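Local coordinates for uncharacterized protein (Archaeoglobus fulgidus, PDB 3LOT) that probably cleaves 3-keto-5-aminohexanoate, or a related beta-keto acid, with the help of a zinc ion held in a TIM-barrel fold, at residues Tyr141-Met144 with Thr145-Ile148. Residues are numbered along the deposited sequence; the frame is centred on the assembly and turned at random.
Sequences YLEM and TRDI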
loop_
_atom_site.group_PDB
_atom_site.type_symbol
_atom_site.label_atom_id
_atom_site.label_comp_id
_atom_site.label_asym_id
_atom_site.label_seq_id
_atom_site.Cartn_x
_atom_site.Cartn_y
_atom_site.Cartn_z
ATOM N N TYR D 141 -18.638 19.120 -28.550
ATOM C CA TYR D 141 -17.328 18.776 -28.024
ATOM C C TYR D 141 -17.398 17.749 -26.892
ATOM O O TYR D 141 -16.676 16.738 -26.875
ATOM C CB TYR D 141 -16.628 20.045 -27.540
ATOM C CG TYR D 141 -15.390 19.800 -26.740
ATOM C CD1 TYR D 141 -14.283 19.158 -27.301
ATOM C CD2 TYR D 141 -15.316 20.206 -25.423
ATOM C CE1 TYR D 141 -13.123 18.935 -26.552
ATOM C CE2 TYR D 141 -14.181 19.988 -24.667
ATOM C CZ TYR D 141 -13.089 19.353 -25.228
ATOM O OH TYR D 141 -11.969 19.146 -24.448
ATOM N N LEU D 142 -18.278 17.998 -25.939
ATOM C CA LEU D 142 -18.376 17.130 -24.788
ATOM C C LEU D 142 -18.826 15.700 -25.224
ATOM O O LEU D 142 -18.242 14.702 -24.792
ATOM C CB LEU D 142 -19.346 17.737 -23.759
ATOM C CG LEU D 142 -19.019 19.119 -23.162
ATOM C CD1 LEU D 142 -20.172 19.511 -22.235
ATOM C CD2 LEU D 142 -17.667 19.125 -22.413
ATOM N N GLU D 143 -19.843 15.626 -26.079
ATOM C CA GLU D 143 -20.306 14.347 -26.630
ATOM C C GLU D 143 -19.235 13.581 -27.382
ATOM O O GLU D 143 -19.124 12.355 -27.241
ATOM C CB GLU D 143 -21.478 14.561 -27.577
ATOM C CG GLU D 143 -22.007 13.278 -28.229
ATOM C CD GLU D 143 -22.334 12.141 -27.233
ATOM O OE1 GLU D 143 -22.728 12.404 -26.062
ATOM O OE2 GLU D 143 -22.147 10.960 -27.635
HETATM N N MSE D 144 -18.467 14.298 -28.204
HETATM C CA MSE D 144 -17.448 13.650 -28.993
HETATM C C MSE D 144 -16.341 13.026 -28.204
HETATM O O MSE D 144 -15.773 12.029 -28.662
HETATM C CB MSE D 144 -16.924 14.583 -30.074
HETATM C CG MSE D 144 -17.960 14.626 -31.177
HETATM SE SE MSE D 144 -17.571 15.901 -32.539
HETATM C CE MSE D 144 -19.250 15.902 -33.642
ATOM N N THR D 145 -16.045 13.541 -27.010
ATOM C CA THR D 145 -15.058 12.844 -26.140
ATOM C C THR D 145 -15.438 11.383 -25.730
ATOM O O THR D 145 -14.556 10.588 -25.271
ATOM C CB THR D 145 -14.697 13.685 -24.879
ATOM O OG1 THR D 145 -15.810 13.723 -23.948
ATOM C CG2 THR D 145 -14.288 15.126 -25.320
ATOM N N ARG D 146 -16.710 11.016 -25.894
ATOM C CA ARG D 146 -17.144 9.630 -25.629
ATOM C C ARG D 146 -16.425 8.638 -26.556
ATOM O O ARG D 146 -16.284 7.441 -26.223
ATOM C CB ARG D 146 -18.646 9.497 -25.801
ATOM C CG ARG D 146 -19.313 8.231 -25.260
ATOM C CD ARG D 146 -20.728 8.029 -25.852
ATOM N NE ARG D 146 -21.623 9.123 -25.478
ATOM C CZ ARG D 146 -22.417 9.166 -24.399
ATOM N NH1 ARG D 146 -22.556 8.128 -23.568
ATOM N NH2 ARG D 146 -23.137 10.262 -24.165
ATOM N N ASP D 147 -15.988 9.104 -27.713
ATOM C CA ASP D 147 -15.348 8.217 -28.667
ATOM C C ASP D 147 -14.062 8.784 -29.265
ATOM O O ASP D 147 -13.744 8.515 -30.453
ATOM C CB ASP D 147 -16.348 7.923 -29.762
ATOM C CG ASP D 147 -15.894 6.814 -30.727
ATOM O OD1 ASP D 147 -15.334 5.752 -30.332
ATOM O OD2 ASP D 147 -16.196 7.004 -31.906
ATOM N N ILE D 148 -13.334 9.589 -28.492
ATOM C CA ILE D 148 -12.048 10.084 -28.976
ATOM C C ILE D 148 -10.925 9.585 -28.064
ATOM O O ILE D 148 -10.971 9.779 -26.871
ATOM C CB ILE D 148 -12.037 11.623 -29.148
ATOM C CG1 ILE D 148 -12.751 11.968 -30.449
ATOM C CG2 ILE D 148 -10.630 12.165 -29.238
ATOM C CD1 ILE D 148 -13.155 13.426 -30.634
#
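Glu143 and Arg146 both set CG anti to the backbone N (chi1 179° and -166°) and then bend, the acid at chi2 and the arginine at chi3, until carboxylate and guanidinium lie nearly coplanar. The grip is side-on and twofold: Arg146 NE reaches Glu143 OE2 at 2.9 Å, while Arg146 NH2 gives an almost straight bond to the syn lone pair of Glu143 OE1, also 2.9 Å long. Glutamate fits because it offers one oxygen to each of two nitrogens, and arginine because its third nitrogen, NH1, still reaches Glu158 of the second subunit; an alanine here would probably leave Glu143, and that Glu158, without this guanidinium as a partner.

Thr145 works inward. With chi1 at 71°, its OG1 turns back to the carbonyl of the preceding turn, 2.8 Å from Leu142 O, and also accepts a bond from Ile123 N, which satisfies a buried hydroxyl. Its methyl CG2 sits 4.2 Å from Tyr141 CE1, near the rim of the ring; tyrosine suits the spot by giving this methyl a flat face and Thr92 a hydroxyl.

Thr145 N bonds to Tyr141 O (3.3 Å), with a weak second bond to Leu142 O, whereas Arg146 N and Asp147 N bond to the carbonyls of Glu143 and Met144, three residues back. Beside this turn, Ile148 CD1 lies 4.0 Å from CB of Met144, a selenomethionine. Asp147 bonds to Thr153 of the second subunit.

Tyr141 and Leu142 pack on Ile123. The segment lies on helix 137-144 and the chain after it, which leads to strand 149-150, paired antiparallel with strand 119-120.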